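Local coordinates for putative oxygenase (Streptomyces viridochromogenes Tue57, PDB 4XAA), which probably acts as an iron- and 2-oxoglutarate-dependent oxygenase, with a double-stranded beta helix fold, in orthosomycin antibiotic biosynthesis, at residues 13-21 with 154-162; 46-57 with 66-74. All coordinates share one frame; numbering follows the deposited sequence.

Contact 1. Residues 13-21 with 154-162; sequences ERFRRDGFA and EAVPGSHLL
His160 lays its imidazole flat against the turn that ends helix 8-18. Gly19 CA sits over the centre of the ring, 3.3 Å from the His160 centroid and 10° off the normal, a CH-pi contact made at close range because Gly19, which leaves the helix with positive phi, carries no CB on the side facing the ring. The opposite face of the imidazole is covered toward its rim by CG of its own neighbour, Leu161. With both faces occupied, the edge does the polar work. His160 NE2 donates to Arg16 O at 3.3 Å, the acceptor lying in the ring plane but the donor standing well above the Arg16 carbonyl plane. Chi1 of 65° tucks His160 CG between its backbone N and carbonyl carbon, bringing the ring round to the helix end.

Within the double-stranded beta helix, this joins the N-terminal helix and the start of strand 20-25, at the edge of the larger sheet, to the turn that follows strand 153-155 of the smaller one. That turn, type II from Val156 to Ser159, presents Gly158 N to Asp18 O at 2.9 Å, with an N-H...O angle of 167°. Pro157 CA adds a CA-H...O contact to the same oxygen.

Phe20 extends the interface toward strand 153-155. Ala155 CB lies over one face of its ring, 3.9 Å from Phe20 CD1, while Pro157 CA meets the edge at CE1. Beyond the two segments, Val178 touches both Phe20 and Pro157, and Asp191 packs on His160.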
loop_
_atom_site.group_PDB
_atom_site.type_symbol
_atom_site.label_atom_id
_atom_site.label_comp_id
_atom_site.label_asym_id
_atom_site.label_seq_id
_atom_site.Cartn_x
_atom_site.Cartn_y
_atom_site.Cartn_z
ATOM N N GLU A 13 12.365 13.091 -4.964
ATOM C CA GLU A 13 13.773 12.863 -4.699
ATOM C C GLU A 13 13.952 11.796 -3.628
ATOM O O GLU A 13 14.819 10.938 -3.749
ATOM C CB GLU A 13 14.462 14.159 -4.275
ATOM C CG GLU A 13 15.975 14.030 -4.193
ATOM C CD GLU A 13 16.606 13.720 -5.544
ATOM O OE1 GLU A 13 16.260 14.404 -6.533
ATOM O OE2 GLU A 13 17.445 12.797 -5.619
ATOM N N ARG A 14 13.116 11.832 -2.596
ATOM C CA ARG A 14 13.194 10.820 -1.549
ATOM C C ARG A 14 12.773 9.449 -2.079
ATOM O O ARG A 14 13.308 8.419 -1.654
ATOM C CB ARG A 14 12.331 11.199 -0.344
ATOM C CG ARG A 14 12.887 12.341 0.494
ATOM C CD ARG A 14 12.230 12.430 1.873
ATOM N NE ARG A 14 10.783 12.280 1.775
ATOM C CZ ARG A 14 9.939 13.277 1.532
ATOM N NH1 ARG A 14 10.409 14.516 1.375
ATOM N NH2 ARG A 14 8.629 13.032 1.455
ATOM N N PHE A 15 11.809 9.432 -2.995
ATOM C CA PHE A 15 11.409 8.184 -3.642
ATOM C C PHE A 15 12.605 7.597 -4.365
ATOM O O PHE A 15 12.884 6.416 -4.265
ATOM C CB PHE A 15 10.259 8.407 -4.628
ATOM C CG PHE A 15 9.952 7.208 -5.475
ATOM C CD1 PHE A 15 9.360 6.076 -4.918
ATOM C CD2 PHE A 15 10.232 7.208 -6.836
ATOM C CE1 PHE A 15 9.068 4.957 -5.708
ATOM C CE2 PHE A 15 9.934 6.084 -7.640
ATOM C CZ PHE A 15 9.358 4.967 -7.074
ATOM N N ARG A 16 13.316 8.447 -5.087
ATOM C CA ARG A 16 14.413 8.000 -5.919
ATOM C C ARG A 16 15.565 7.500 -5.051
ATOM O O ARG A 16 16.263 6.554 -5.393
ATOM C CB ARG A 16 14.869 9.143 -6.832
ATOM C CG ARG A 16 15.656 8.680 -8.029
ATOM C CD ARG A 16 16.317 9.854 -8.742
ATOM N NE ARG A 16 17.225 10.600 -7.878
ATOM C CZ ARG A 16 18.337 10.107 -7.334
ATOM N NH1 ARG A 16 18.693 8.842 -7.539
ATOM N NH2 ARG A 16 19.096 10.881 -6.566
ATOM N N ARG A 17 15.741 8.145 -3.910
ATOM C CA ARG A 17 16.878 7.882 -3.043
ATOM C C ARG A 17 16.606 6.783 -2.024
ATOM O O ARG A 17 17.381 5.846 -1.921
ATOM C CB ARG A 17 17.286 9.163 -2.317
ATOM C CG ARG A 17 18.465 8.999 -1.382
ATOM C CD ARG A 17 18.730 10.281 -0.606
ATOM N NE ARG A 17 18.495 11.464 -1.437
ATOM C CZ ARG A 17 19.320 11.892 -2.392
ATOM N NH1 ARG A 17 20.443 11.229 -2.651
ATOM N NH2 ARG A 17 19.019 12.980 -3.093
ATOM N N ASP A 18 15.520 6.914 -1.265
ATOM C CA ASP A 18 15.201 5.947 -0.220
ATOM C C ASP A 18 14.280 4.816 -0.680
ATOM O O ASP A 18 14.163 3.820 0.023
ATOM C CB ASP A 18 14.553 6.643 0.971
ATOM C CG ASP A 18 15.339 7.821 1.431
ATOM O OD1 ASP A 18 16.563 7.795 1.205
ATOM O OD2 ASP A 18 14.741 8.769 1.999
ATOM N N GLY A 19 13.600 4.991 -1.817
ATOM C CA GLY A 19 12.709 3.966 -2.338
ATOM C C GLY A 19 11.247 4.102 -1.954
ATOM O O GLY A 19 10.418 3.297 -2.368
ATOM N N PHE A 20 10.925 5.117 -1.164
ATOM C CA PHE A 20 9.550 5.343 -0.723
ATOM C C PHE A 20 9.340 6.818 -0.389
ATOM O O PHE A 20 10.286 7.487 0.014
ATOM C CB PHE A 20 9.231 4.484 0.504
ATOM C CG PHE A 20 10.054 4.838 1.712
ATOM C CD1 PHE A 20 11.333 4.334 1.865
ATOM C CD2 PHE A 20 9.551 5.684 2.688
ATOM C CE1 PHE A 20 12.101 4.664 2.977
ATOM C CE2 PHE A 20 10.316 6.020 3.804
ATOM C CZ PHE A 20 11.591 5.513 3.948
ATOM N N ALA A 21 8.116 7.324 -0.532
ATOM C CA ALA A 21 7.815 8.673 -0.036
ATOM C C ALA A 21 6.326 8.918 0.189
ATOM O O ALA A 21 5.486 8.439 -0.563
ATOM C CB ALA A 21 8.365 9.715 -0.980
ATOM N N GLU A 154 6.520 0.014 7.140
ATOM C CA GLU A 154 7.883 0.238 7.570
ATOM C C GLU A 154 8.797 -0.120 6.425
ATOM O O GLU A 154 8.453 -0.935 5.590
ATOM C CB GLU A 154 8.189 -0.572 8.818
ATOM C CG GLU A 154 7.206 -0.283 9.941
ATOM C CD GLU A 154 7.573 -0.953 11.250
ATOM O OE1 GLU A 154 8.765 -1.284 11.439
ATOM O OE2 GLU A 154 6.664 -1.155 12.084
ATOM N N ALA A 155 9.958 0.495 6.356
ATOM C CA ALA A 155 10.818 0.226 5.216
ATOM C C ALA A 155 12.279 0.368 5.588
ATOM O O ALA A 155 12.615 0.985 6.600
ATOM C CB ALA A 155 10.465 1.170 4.047
ATOM N N VAL A 156 13.150 -0.194 4.760
ATOM C CA VAL A 156 14.574 0.041 4.897
ATOM C C VAL A 156 15.009 0.947 3.763
ATOM O O VAL A 156 15.007 0.523 2.610
ATOM C CB VAL A 156 15.402 -1.269 4.865
ATOM C CG1 VAL A 156 16.870 -0.965 5.148
ATOM C CG2 VAL A 156 14.842 -2.300 5.842
ATOM N N PRO A 157 15.382 2.202 4.084
ATOM C CA PRO A 157 15.753 3.220 3.093
ATOM C C PRO A 157 16.896 2.767 2.214
ATOM O O PRO A 157 17.875 2.258 2.732
ATOM C CB PRO A 157 16.195 4.413 3.949
ATOM C CG PRO A 157 15.567 4.191 5.271
ATOM C CD PRO A 157 15.521 2.703 5.457
ATOM N N GLY A 158 16.778 2.961 0.908
ATOM C CA GLY A 158 17.838 2.575 -0.003
ATOM C C GLY A 158 17.806 1.120 -0.446
ATOM O O GLY A 158 18.571 0.725 -1.317
ATOM N N SER A 159 16.915 0.315 0.120
ATOM C CA SER A 159 17.001 -1.130 -0.116
ATOM C C SER A 159 16.520 -1.520 -1.525
ATOM O O SER A 159 16.992 -2.487 -2.102
ATOM C CB SER A 159 16.233 -1.897 0.958
ATOM O OG SER A 159 14.883 -1.486 1.052
ATOM N N HIS A 160 15.619 -0.743 -2.103
ATOM C CA HIS A 160 15.228 -0.959 -3.498
ATOM C C HIS A 160 16.428 -0.930 -4.459
ATOM O O HIS A 160 16.327 -1.371 -5.595
ATOM C CB HIS A 160 14.209 0.097 -3.937
ATOM C CG HIS A 160 14.768 1.487 -3.962
ATOM N ND1 HIS A 160 15.416 2.043 -2.882
ATOM C CD2 HIS A 160 14.791 2.424 -4.939
ATOM C CE1 HIS A 160 15.810 3.268 -3.189
ATOM N NE2 HIS A 160 15.430 3.527 -4.428
ATOM N N LEU A 161 17.561 -0.398 -4.012
ATOM C CA LEU A 161 18.708 -0.279 -4.904
ATOM C C LEU A 161 19.610 -1.507 -4.835
ATOM O O LEU A 161 20.455 -1.697 -5.702
ATOM C CB LEU A 161 19.503 0.996 -4.584
ATOM C CG LEU A 161 18.764 2.313 -4.884
ATOM C CD1 LEU A 161 19.490 3.503 -4.284
ATOM C CD2 LEU A 161 18.603 2.507 -6.353
ATOM N N LEU A 162 19.431 -2.336 -3.809
ATOM C CA LEU A 162 20.244 -3.555 -3.638
ATOM C C LEU A 162 20.032 -4.580 -4.757
ATOM O O LEU A 162 18.974 -4.618 -5.376
ATOM C CB LEU A 162 19.934 -4.200 -2.294
ATOM C CG LEU A 162 20.249 -3.291 -1.114
ATOM C CD1 LEU A 162 19.726 -3.918 0.162
ATOM C CD2 LEU A 162 21.747 -3.045 -1.035
#

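Contact 2. Residues 46-57 with 66-74; sequences FTDEGLRSDDYW and RPVLYRVHN
Trp57 lies along Tyr70, Arg71 and His73. Its CB rests over the face of the Tyr70 ring, 3.7 Å from Tyr70 CZ. With CG anti to the carbonyl carbon (chi1 -62°), the indole runs out beside strand 68-72. Further along, Trp57 CE3 meets Arg71 CD at 3.4 Å, the methylene lying over the face of the six-membered ring, while Tyr70 CE1 comes in at the edge. On the pyrrole side, Trp57 NE1 approaches His73 CB at 3.7 Å. At the far end, Trp57 CZ2 sits over the centre of the His73 imidazole, 3.6 Å from His73 ND1, and Trp57 CH2 comes near His73 ND1 and CE1; the two rings form an offset stack with planes at 23°. Arg71 NE donates to His73 ND1 and so ties the two residues against the indole to each other.

In the backbone, Trp57 O takes two bonds, from Tyr70 N at 2.9 Å and Arg71 N at 3.2 Å, and Trp57 N donates to Arg71 O. At the end of the strands Asn74 ND2 bonds Asp55 OD1 at 2.7 Å. Tyr70 and Arg71 both facing Trp57 make a classic beta bulge in the antiparallel hairpin of strands 56-59 and 68-72.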
loop_
_atom_site.group_PDB
_atom_site.type_symbol
_atom_site.label_atom_id
_atom_site.label_comp_id
_atom_site.label_asym_id
_atom_site.label_seq_id
_atom_site.Cartn_x
_atom_site.Cartn_y
_atom_site.Cartn_z
ATOM N N PHE A 46 -17.501 -9.488 4.432
ATOM C CA PHE A 46 -16.724 -10.532 5.042
ATOM C C PHE A 46 -17.039 -10.630 6.527
ATOM O O PHE A 46 -17.403 -11.694 7.039
ATOM C CB PHE A 46 -15.232 -10.276 4.848
ATOM C CG PHE A 46 -14.369 -11.350 5.427
ATOM C CD1 PHE A 46 -13.991 -11.314 6.759
ATOM C CD2 PHE A 46 -13.938 -12.409 4.637
ATOM C CE1 PHE A 46 -13.208 -12.314 7.291
ATOM C CE2 PHE A 46 -13.150 -13.395 5.168
ATOM C CZ PHE A 46 -12.787 -13.348 6.500
ATOM N N THR A 47 -16.876 -9.506 7.210
ATOM C CA THR A 47 -16.887 -9.478 8.662
ATOM C C THR A 47 -18.270 -9.689 9.248
ATOM O O THR A 47 -18.427 -10.374 10.250
ATOM C CB THR A 47 -16.365 -8.150 9.191
ATOM O OG1 THR A 47 -17.284 -7.113 8.830
ATOM C CG2 THR A 47 -14.988 -7.847 8.620
ATOM N N ASP A 48 -19.276 -9.084 8.634
ATOM C CA ASP A 48 -20.582 -9.036 9.267
ATOM C C ASP A 48 -21.557 -10.000 8.624
ATOM O O ASP A 48 -22.386 -10.590 9.310
ATOM C CB ASP A 48 -21.131 -7.609 9.224
ATOM C CG ASP A 48 -20.259 -6.632 9.997
ATOM O OD1 ASP A 48 -19.450 -7.096 10.831
ATOM O OD2 ASP A 48 -20.379 -5.405 9.777
ATOM N N GLU A 49 -21.431 -10.171 7.311
ATOM C CA GLU A 49 -22.405 -10.917 6.524
ATOM C C GLU A 49 -21.868 -12.286 6.101
ATOM O O GLU A 49 -22.584 -13.081 5.516
ATOM C CB GLU A 49 -22.829 -10.094 5.299
ATOM C CG GLU A 49 -23.521 -8.780 5.665
ATOM C CD GLU A 49 -23.702 -7.825 4.484
ATOM O OE1 GLU A 49 -23.504 -8.245 3.319
ATOM O OE2 GLU A 49 -24.047 -6.647 4.732
ATOM N N GLY A 50 -20.600 -12.544 6.395
ATOM C CA GLY A 50 -20.026 -13.866 6.244
ATOM C C GLY A 50 -19.576 -14.309 4.862
ATOM O O GLY A 50 -19.545 -15.505 4.588
ATOM N N LEU A 51 -19.220 -13.371 3.989
ATOM C CA LEU A 51 -18.732 -13.743 2.665
ATOM C C LEU A 51 -17.323 -14.314 2.733
ATOM O O LEU A 51 -16.445 -13.755 3.396
ATOM C CB LEU A 51 -18.735 -12.548 1.716
ATOM C CG LEU A 51 -18.128 -12.897 0.355
ATOM C CD1 LEU A 51 -19.150 -13.638 -0.508
ATOM C CD2 LEU A 51 -17.595 -11.672 -0.363
ATOM N N ARG A 52 -17.118 -15.426 2.037
ATOM C CA ARG A 52 -15.814 -16.053 1.925
ATOM C C ARG A 52 -15.544 -16.307 0.456
ATOM O O ARG A 52 -16.242 -17.099 -0.169
ATOM C CB ARG A 52 -15.752 -17.372 2.717
ATOM C CG ARG A 52 -16.005 -17.224 4.213
ATOM C CD ARG A 52 -14.865 -16.493 4.903
ATOM N NE ARG A 52 -15.088 -16.392 6.344
ATOM C CZ ARG A 52 -15.845 -15.466 6.932
ATOM N NH1 ARG A 52 -16.460 -14.534 6.208
ATOM N NH2 ARG A 52 -15.986 -15.468 8.251
ATOM N N SER A 53 -14.544 -15.631 -0.097
ATOM C CA SER A 53 -14.168 -15.846 -1.490
ATOM C C SER A 53 -12.663 -15.834 -1.628
ATOM O O SER A 53 -11.939 -15.482 -0.695
ATOM C CB SER A 53 -14.799 -14.783 -2.406
ATOM O OG SER A 53 -13.868 -14.275 -3.358
ATOM N N ASP A 54 -12.200 -16.204 -2.811
ATOM C CA ASP A 54 -10.782 -16.356 -3.052
ATOM C C ASP A 54 -10.038 -15.040 -2.889
ATOM O O ASP A 54 -8.945 -15.012 -2.329
ATOM C CB ASP A 54 -10.538 -16.934 -4.442
ATOM C CG ASP A 54 -9.159 -17.556 -4.574
ATOM O OD1 ASP A 54 -8.963 -18.681 -4.038
ATOM O OD2 ASP A 54 -8.279 -16.918 -5.210
ATOM N N ASP A 55 -10.638 -13.953 -3.367
ATOM C CA ASP A 55 -10.030 -12.627 -3.243
ATOM C C ASP A 55 -10.012 -12.054 -1.822
ATOM O O ASP A 55 -9.282 -11.097 -1.552
ATOM C CB ASP A 55 -10.733 -11.640 -4.171
ATOM C CG ASP A 55 -10.457 -11.927 -5.623
ATOM O OD1 ASP A 55 -9.304 -12.313 -5.915
ATOM O OD2 ASP A 55 -11.392 -11.791 -6.455
ATOM N N TYR A 56 -10.804 -12.613 -0.913
ATOM C CA TYR A 56 -10.752 -12.172 0.484
ATOM C C TYR A 56 -9.724 -12.987 1.290
ATOM O O TYR A 56 -10.036 -14.059 1.809
ATOM C CB TYR A 56 -12.127 -12.276 1.129
ATOM C CG TYR A 56 -13.092 -11.177 0.739
ATOM C CD1 TYR A 56 -13.505 -11.022 -0.574
ATOM C CD2 TYR A 56 -13.608 -10.310 1.689
ATOM C CE1 TYR A 56 -14.390 -10.037 -0.926
ATOM C CE2 TYR A 56 -14.507 -9.311 1.338
ATOM C CZ TYR A 56 -14.892 -9.182 0.034
ATOM O OH TYR A 56 -15.783 -8.198 -0.332
ATOM N N TRP A 57 -8.497 -12.484 1.377
ATOM C CA TRP A 57 -7.424 -13.192 2.079
ATOM C C TRP A 57 -7.524 -12.989 3.573
ATOM O O TRP A 57 -7.558 -11.850 4.046
ATOM C CB TRP A 57 -6.048 -12.723 1.620
ATOM C CG TRP A 57 -5.766 -12.955 0.193
ATOM C CD1 TRP A 57 -6.639 -13.378 -0.756
ATOM C CD2 TRP A 57 -4.513 -12.756 -0.467
ATOM N NE1 TRP A 57 -6.012 -13.457 -1.964
ATOM C CE2 TRP A 57 -4.703 -13.081 -1.818
ATOM C CE3 TRP A 57 -3.252 -12.316 -0.044
ATOM C CZ2 TRP A 57 -3.680 -12.995 -2.760
ATOM C CZ3 TRP A 57 -2.234 -12.236 -0.975
ATOM C CH2 TRP A 57 -2.455 -12.572 -2.321
ATOM N N ARG A 66 -13.996 -15.161 14.561
ATOM C CA ARG A 66 -14.068 -15.134 13.097
ATOM C C ARG A 66 -12.658 -14.886 12.532
ATOM O O ARG A 66 -11.840 -14.240 13.193
ATOM C CB ARG A 66 -15.044 -14.044 12.631
ATOM C CG ARG A 66 -14.520 -13.163 11.510
ATOM C CD ARG A 66 -15.463 -12.031 11.112
ATOM N NE ARG A 66 -15.177 -10.769 11.793
ATOM C CZ ARG A 66 -14.100 -10.010 11.584
ATOM N NH1 ARG A 66 -13.162 -10.382 10.721
ATOM N NH2 ARG A 66 -13.950 -8.873 12.256
ATOM N N PRO A 67 -12.357 -15.407 11.322
ATOM C CA PRO A 67 -11.011 -15.192 10.762
ATOM C C PRO A 67 -10.671 -13.701 10.578
ATOM O O PRO A 67 -11.559 -12.842 10.544
ATOM C CB PRO A 67 -11.070 -15.907 9.402
ATOM C CG PRO A 67 -12.233 -16.802 9.476
ATOM C CD PRO A 67 -13.217 -16.169 10.404
ATOM N N VAL A 68 -9.384 -13.398 10.465
ATOM C CA VAL A 68 -8.959 -12.018 10.284
ATOM C C VAL A 68 -8.738 -11.733 8.811
ATOM O O VAL A 68 -7.858 -12.316 8.179
ATOM C CB VAL A 68 -7.668 -11.707 11.073
ATOM C CG1 VAL A 68 -7.134 -10.327 10.716
ATOM C CG2 VAL A 68 -7.923 -11.811 12.566
ATOM N N LEU A 69 -9.557 -10.839 8.271
ATOM C CA LEU A 69 -9.397 -10.352 6.907
ATOM C C LEU A 69 -8.199 -9.410 6.852
ATOM O O LEU A 69 -8.077 -8.531 7.697
ATOM C CB LEU A 69 -10.673 -9.642 6.443
ATOM C CG LEU A 69 -10.712 -9.110 5.005
ATOM C CD1 LEU A 69 -10.650 -10.246 4.004
ATOM C CD2 LEU A 69 -11.950 -8.256 4.788
ATOM N N TYR A 70 -7.297 -9.609 5.890
ATOM C CA TYR A 70 -6.173 -8.693 5.745
ATOM C C TYR A 70 -5.970 -8.224 4.305
ATOM O O TYR A 70 -5.185 -7.318 4.056
ATOM C CB TYR A 70 -4.879 -9.317 6.288
ATOM C CG TYR A 70 -4.410 -10.577 5.596
ATOM C CD1 TYR A 70 -3.582 -10.519 4.480
ATOM C CD2 TYR A 70 -4.772 -11.832 6.076
ATOM C CE1 TYR A 70 -3.146 -11.677 3.851
ATOM C CE2 TYR A 70 -4.347 -12.983 5.459
ATOM C CZ TYR A 70 -3.534 -12.906 4.343
ATOM O OH TYR A 70 -3.098 -14.068 3.731
ATOM N N ARG A 71 -6.688 -8.813 3.356
ATOM C CA ARG A 71 -6.607 -8.326 1.985
ATOM C C ARG A 71 -7.834 -8.643 1.151
ATOM O O ARG A 71 -8.455 -9.687 1.293
ATOM C CB ARG A 71 -5.366 -8.884 1.291
ATOM C CG ARG A 71 -5.064 -8.264 -0.053
ATOM C CD ARG A 71 -3.936 -8.998 -0.676
ATOM N NE ARG A 71 -3.375 -8.396 -1.882
ATOM C CZ ARG A 71 -2.239 -7.703 -1.907
ATOM N NH1 ARG A 71 -1.542 -7.492 -0.796
ATOM N NH2 ARG A 71 -1.790 -7.223 -3.049
ATOM N N VAL A 72 -8.196 -7.694 0.305
ATOM C CA VAL A 72 -9.097 -7.953 -0.787
ATOM C C VAL A 72 -8.294 -7.824 -2.077
ATOM O O VAL A 72 -7.825 -6.752 -2.424
ATOM C CB VAL A 72 -10.283 -7.014 -0.794
ATOM C CG1 VAL A 72 -11.254 -7.437 -1.881
ATOM C CG2 VAL A 72 -10.971 -7.039 0.553
ATOM N N HIS A 73 -8.113 -8.952 -2.755
ATOM C CA HIS A 73 -7.263 -9.043 -3.932
ATOM C C HIS A 73 -8.102 -8.713 -5.135
ATOM O O HIS A 73 -9.327 -8.725 -5.047
ATOM C CB HIS A 73 -6.673 -10.443 -4.044
ATOM C CG HIS A 73 -5.406 -10.516 -4.833
ATOM N ND1 HIS A 73 -4.261 -9.838 -4.470
ATOM C CD2 HIS A 73 -5.093 -11.215 -5.951
ATOM C CE1 HIS A 73 -3.297 -10.109 -5.333
ATOM N NE2 HIS A 73 -3.777 -10.946 -6.240
ATOM N N ASN A 74 -7.452 -8.411 -6.251
ATOM C CA ASN A 74 -8.173 -8.044 -7.452
ATOM C C ASN A 74 -9.240 -6.993 -7.167
ATOM O O ASN A 74 -10.404 -7.164 -7.516
ATOM C CB ASN A 74 -8.799 -9.287 -8.071
ATOM C CG ASN A 74 -7.759 -10.284 -8.526
ATOM O OD1 ASN A 74 -6.830 -9.932 -9.254
ATOM N ND2 ASN A 74 -7.902 -11.534 -8.094
#

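Contacts 1 and 2 flank the middle of the chain, their own centres 31 Å apart and their nearest atoms about 14 Å apart. In sequence, both segments of contact 2 fall between the two segments of contact 1: strand 20-25 runs on to helix 29-47, whose end enters contact 2. Both reach the larger antiparallel sheet at its two outermost strands, 20-25 and 56-59. Contact 1 also links that sheet to the smaller one through strand 153-155. The nickel held by His125, Asp127 and His196 lies between them, about 10 Å from the Ala155 side chain and about 6 Å from that of Arg71, so contact 2, through the Arg71 side chain, comes nearer the metal.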